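Local coordinates for beta-hydroxyacid dehydrogenase, 3-hydroxyisobutyrate dehydrogenase (PDB 6GRL), which probably reduces imines to amines with NADPH, acting as an S-selective imine reductase in reductive amination, at residues A[49-54]-A[91-96]; A[72-77]-A[95-100]. One frame throughout, in Å; residues are numbered along the deposited sequence.

Contact 1: residues A[49-54]-A[91-96]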
loop_
_atom_site.group_PDB
_atom_site.type_symbol
_atom_site.label_atom_id
_atom_site.label_comp_id
_atom_site.label_asym_id
_atom_site.label_seq_id
_atom_site.Cartn_x
_atom_site.Cartn_y
_atom_site.Cartn_z
ATOM N N TRP A 49 -15.830 18.818 3.544
ATOM C CA TRP A 49 -15.748 19.205 4.943
ATOM C C TRP A 49 -14.320 19.001 5.424
ATOM O O TRP A 49 -13.633 18.070 4.995
ATOM C CB TRP A 49 -16.716 18.398 5.823
ATOM C CG TRP A 49 -16.561 18.690 7.288
ATOM C CD1 TRP A 49 -17.234 19.630 8.012
ATOM C CD2 TRP A 49 -15.661 18.048 8.203
ATOM N NE1 TRP A 49 -16.815 19.611 9.319
ATOM C CE2 TRP A 49 -15.850 18.649 9.463
ATOM C CE3 TRP A 49 -14.717 17.024 8.079
ATOM C CZ2 TRP A 49 -15.131 18.261 10.592
ATOM C CZ3 TRP A 49 -14.003 16.640 9.202
ATOM C CH2 TRP A 49 -14.215 17.257 10.440
ATOM N N ASN A 50 -13.881 19.883 6.317
ATOM C CA ASN A 50 -12.573 19.775 6.944
ATOM C C ASN A 50 -12.670 20.308 8.364
ATOM O O ASN A 50 -13.424 21.246 8.636
ATOM C CB ASN A 50 -11.502 20.554 6.172
ATOM C CG ASN A 50 -10.091 20.119 6.529
ATOM O OD1 ASN A 50 -9.772 18.929 6.526
ATOM N ND2 ASN A 50 -9.255 21.085 6.891
ATOM N N ARG A 51 -11.891 19.704 9.268
ATOM C CA ARG A 51 -11.856 20.171 10.652
ATOM C C ARG A 51 -11.522 21.656 10.723
ATOM O O ARG A 51 -12.146 22.408 11.481
ATOM C CB ARG A 51 -10.845 19.351 11.455
ATOM C CG ARG A 51 -10.643 19.837 12.881
ATOM C CD ARG A 51 -11.845 19.512 13.750
ATOM N NE ARG A 51 -12.081 18.074 13.837
ATOM C CZ ARG A 51 -13.278 17.521 14.008
ATOM N NH1 ARG A 51 -14.356 18.286 14.112
ATOM N NH2 ARG A 51 -13.396 16.202 14.074
ATOM N N THR A 52 -10.544 22.094 9.936
ATOM C CA THR A 52 -10.273 23.514 9.740
ATOM C C THR A 52 -11.094 23.976 8.542
ATOM O O THR A 52 -10.771 23.649 7.395
ATOM C CB THR A 52 -8.783 23.762 9.520
ATOM O OG1 THR A 52 -8.039 23.203 10.612
ATOM C CG2 THR A 52 -8.499 25.255 9.433
ATOM N N ALA A 53 -12.162 24.731 8.810
ATOM C CA ALA A 53 -13.132 25.054 7.768
ATOM C C ALA A 53 -12.531 25.908 6.660
ATOM O O ALA A 53 -13.013 25.867 5.522
ATOM C CB ALA A 53 -14.342 25.758 8.381
ATOM N N SER A 54 -11.484 26.681 6.964
ATOM C CA SER A 54 -10.896 27.567 5.965
ATOM C C SER A 54 -10.288 26.807 4.794
ATOM O O SER A 54 -10.174 27.369 3.700
ATOM C CB SER A 54 -9.833 28.458 6.613
ATOM O OG SER A 54 -8.704 27.701 7.009
ATOM N N ASP A 91 -12.123 7.847 13.319
ATOM C CA ASP A 91 -13.019 7.515 14.421
ATOM C C ASP A 91 -13.677 8.764 14.996
ATOM O O ASP A 91 -14.865 8.749 15.337
ATOM C CB ASP A 91 -12.254 6.765 15.512
ATOM C CG ASP A 91 -11.720 5.429 15.037
ATOM O OD1 ASP A 91 -12.328 4.838 14.119
ATOM O OD2 ASP A 91 -10.693 4.970 15.579
ATOM N N GLU A 92 -12.921 9.858 15.104
ATOM C CA GLU A 92 -13.471 11.082 15.677
ATOM C C GLU A 92 -14.500 11.719 14.751
ATOM O O GLU A 92 -15.548 12.188 15.209
ATOM C CB GLU A 92 -12.344 12.067 15.985
ATOM C CG GLU A 92 -12.807 13.338 16.674
ATOM C CD GLU A 92 -11.654 14.231 17.084
ATOM O OE1 GLU A 92 -10.491 13.866 16.809
ATOM O OE2 GLU A 92 -11.908 15.296 17.683
ATOM N N VAL A 93 -14.224 11.742 13.446
ATOM C CA VAL A 93 -15.125 12.404 12.508
ATOM C C VAL A 93 -16.402 11.592 12.327
ATOM O O VAL A 93 -17.514 12.124 12.421
ATOM C CB VAL A 93 -14.414 12.651 11.164
ATOM C CG1 VAL A 93 -15.411 13.108 10.107
ATOM C CG2 VAL A 93 -13.310 13.681 11.339
ATOM N N LEU A 94 -16.264 10.291 12.064
ATOM C CA LEU A 94 -17.446 9.457 11.879
ATOM C C LEU A 94 -18.232 9.298 13.173
ATOM O O LEU A 94 -19.452 9.101 13.136
ATOM C CB LEU A 94 -17.048 8.092 11.322
ATOM C CG LEU A 94 -16.543 8.109 9.877
ATOM C CD1 LEU A 94 -16.259 6.700 9.395
ATOM C CD2 LEU A 94 -17.544 8.802 8.965
ATOM N N GLY A 95 -17.559 9.381 14.324
ATOM C CA GLY A 95 -18.260 9.339 15.595
ATOM C C GLY A 95 -19.140 10.543 15.849
ATOM O O GLY A 95 -20.090 10.450 16.634
ATOM N N SER A 96 -18.848 11.670 15.203
ATOM C CA SER A 96 -19.648 12.881 15.333
ATOM C C SER A 96 -20.869 12.884 14.424
ATOM O O SER A 96 -21.638 13.851 14.448
ATOM C CB SER A 96 -18.785 14.110 15.038
ATOM O OG SER A 96 -18.320 14.093 13.697
HETATM O O HOH W 1 -15.892 15.509 14.149
#

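Contact 2: residues A[72-77]-A[95-100]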
loop_
_atom_site.group_PDB
_atom_site.type_symbol
_atom_site.label_atom_id
_atom_site.label_comp_id
_atom_site.label_asym_id
_atom_site.label_seq_id
_atom_site.Cartn_x
_atom_site.Cartn_y
_atom_site.Cartn_z
ATOM N N GLU A 72 -23.835 17.460 8.049
ATOM C CA GLU A 72 -24.262 18.176 6.852
ATOM C C GLU A 72 -23.565 17.645 5.607
ATOM O O GLU A 72 -24.170 17.592 4.530
ATOM C CB GLU A 72 -23.995 19.673 7.019
ATOM C CG GLU A 72 -24.322 20.517 5.798
ATOM C CD GLU A 72 -23.966 21.980 5.990
ATOM O OE1 GLU A 72 -23.577 22.357 7.115
ATOM O OE2 GLU A 72 -24.070 22.752 5.014
ATOM N N ALA A 73 -22.306 17.228 5.735
ATOM C CA ALA A 73 -21.567 16.749 4.574
ATOM C C ALA A 73 -22.115 15.414 4.081
ATOM O O ALA A 73 -22.329 15.228 2.878
ATOM C CB ALA A 73 -20.080 16.638 4.910
ATOM N N VAL A 74 -22.356 14.471 4.997
ATOM C CA VAL A 74 -22.818 13.153 4.570
ATOM C C VAL A 74 -24.259 13.212 4.077
ATOM O O VAL A 74 -24.669 12.391 3.247
ATOM C CB VAL A 74 -22.649 12.117 5.699
ATOM C CG1 VAL A 74 -21.190 12.021 6.125
ATOM C CG2 VAL A 74 -23.547 12.447 6.884
ATOM N N GLU A 75 -25.047 14.174 4.561
ATOM C CA GLU A 75 -26.424 14.306 4.102
ATOM C C GLU A 75 -26.521 14.775 2.657
ATOM O O GLU A 75 -27.604 14.695 2.068
ATOM C CB GLU A 75 -27.191 15.269 5.010
ATOM C CG GLU A 75 -27.526 14.688 6.371
ATOM C CD GLU A 75 -28.108 15.715 7.321
ATOM O OE1 GLU A 75 -28.141 16.912 6.966
ATOM O OE2 GLU A 75 -28.531 15.324 8.429
ATOM N N ALA A 76 -25.424 15.249 2.071
ATOM C CA ALA A 76 -25.469 15.809 0.729
ATOM C C ALA A 76 -25.352 14.761 -0.370
ATOM O O ALA A 76 -25.742 15.041 -1.508
ATOM C CB ALA A 76 -24.355 16.844 0.558
ATOM N N SER A 77 -24.832 13.570 -0.072
ATOM C CA SER A 77 -24.557 12.588 -1.114
ATOM C C SER A 77 -24.718 11.181 -0.559
ATOM O O SER A 77 -24.639 10.955 0.651
ATOM C CB SER A 77 -23.142 12.751 -1.690
ATOM O OG SER A 77 -22.654 14.072 -1.529
ATOM N N GLY A 95 -17.559 9.381 14.324
ATOM C CA GLY A 95 -18.260 9.339 15.595
ATOM C C GLY A 95 -19.140 10.543 15.849
ATOM O O GLY A 95 -20.090 10.450 16.634
ATOM N N SER A 96 -18.848 11.670 15.203
ATOM C CA SER A 96 -19.648 12.881 15.333
ATOM C C SER A 96 -20.869 12.884 14.424
ATOM O O SER A 96 -21.638 13.851 14.448
ATOM C CB SER A 96 -18.785 14.110 15.038
ATOM O OG SER A 96 -18.320 14.093 13.697
ATOM N N VAL A 97 -21.062 11.837 13.629
ATOM C CA VAL A 97 -22.185 11.768 12.701
ATOM C C VAL A 97 -23.428 11.332 13.466
ATOM O O VAL A 97 -23.429 10.287 14.125
ATOM C CB VAL A 97 -21.883 10.810 11.541
ATOM C CG1 VAL A 97 -23.098 10.666 10.637
ATOM C CG2 VAL A 97 -20.678 11.298 10.750
ATOM N N THR A 98 -24.486 12.135 13.385
ATOM C CA THR A 98 -25.764 11.805 13.995
ATOM C C THR A 98 -26.844 11.512 12.964
ATOM O O THR A 98 -27.954 11.120 13.341
ATOM C CB THR A 98 -26.223 12.939 14.917
ATOM O OG1 THR A 98 -26.590 14.080 14.133
ATOM C CG2 THR A 98 -25.104 13.329 15.872
ATOM N N SER A 99 -26.550 11.685 11.680
ATOM C CA SER A 99 -27.510 11.422 10.622
ATOM C C SER A 99 -27.403 9.976 10.147
ATOM O O SER A 99 -26.380 9.309 10.323
ATOM C CB SER A 99 -27.292 12.378 9.450
ATOM O OG SER A 99 -27.232 13.721 9.898
ATOM N N SER A 100 -28.484 9.498 9.536
ATOM C CA SER A 100 -28.521 8.132 9.037
ATOM C C SER A 100 -27.560 7.953 7.868
ATOM O O SER A 100 -27.471 8.803 6.979
ATOM C CB SER A 100 -29.940 7.764 8.607
ATOM O OG SER A 100 -29.962 6.522 7.922
#

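Contact 1: residues A[49-54]-A[91-96]
Arg51, in the loop that follows strand 46-49, stands opposite Val93 of helix 87-95 with their CA atoms 8.6 Å apart, so only side chains and a water bridge the two backbones. Trp49 and Val93 supply the apolar part. With CG anti to the backbone N (chi1 175°), the indole reaches toward the helix, and Trp49 CZ3, on the six-membered part of the indole, lies 3.7 Å from Val93 CG2. The two side chains come from opposite directions, and the methyl meets the ring obliquely.

Arg51 curls alongside the tryptophan. Its chain is bent at chi2 and chi3, which brings the guanidinium to the rim of the indole: Trp49 CH2 sits over the centre of one guanidinium face, 3.7 Å above its plane, while Arg51 CZ lies in the plane of the ring. The loop after the second strand of a Rossmann fold commonly meets the adenosine ribose, or its 2'-phosphate in NADP enzymes, a location consistent with the basic, solvent-facing Arg51 in this cofactor-free structure.

Arg51 NH2 also packs 3.7 Å from Val93 CG2. Arg51 NH2 donates to a water 2.6 Å away, in the guanidinium plane. The same water donates to Ser96 OG at 2.8 Å. Glu92 crosses Arg51 at about a right angle, its OE2 4.0 Å from Arg51 NH2 and well out of the guanidinium plane, a proximity of opposite charges without a salt bridge. Pro70 of helix 70-74 and Leu26 of strand 23-26 close over both Trp49 and Val93.

Contact 2: residues A[72-77]-A[95-100]
Glu75 meets Ser99 where helix 70-74, in the crossover from strand 65-66 to strand 79-82 of the Rossmann fold, passes the loop leading from helix 87-95 to strand 105-108. The glutamate belongs to a type I turn running from Val74 to Ser77. From CB its chain leaves with CG anti to the carbonyl carbon (chi1 -73°) and then runs extended, which carries the carboxylate across to the serine. Glu75 CG is the first atom to touch, 3.9 Å from Ser99 CB and slightly nearer its hydroxyl. Glu75 CD follows at 3.4 Å from Ser99 OG. At the tip, OE2 accepts a hydrogen bond from Ser99 OG, which approaches from above the carboxylate plane, 37° out of it. The 2.5 Å between Glu75 OE2 and Ser99 OG is unusually short, and since Ser99 has two modelled conformers the exact length is doubtful.

Asp71 OD1 accepts hydrogen bonds from the backbone N of both Thr98 and Ser99, which probably helps to position the serine against the helix. Deeper in, Val74 and Val97 reach toward each other tip to tip, Val74 CG2 resting 4.2 Å from Val97 CG1.

In the fold
Both contacts end on the C-terminal end of helix 87-95 and its continuation, sharing Gly95 and Ser96, and their centres lie about 11 Å apart. Trp49 and Val93 of contact 1 are both buried, whereas in contact 2 buried Val74 meets a partly exposed Val97. Contact 1 reaches inward to the aromatic ring of strand 46-49, and its arginine touches the helix side chains directly and reaches Ser96 through a water; contact 2 has only a valine pair beneath a direct carboxylate-hydroxyl bond. Helix 70-74 connects them: Trp49 CB of contact 1 packs 3.9 Å from Ala73 CB of contact 2. It thus touches Trp49 on the contact 1 side and the loop before strand 105-108 in contact 2.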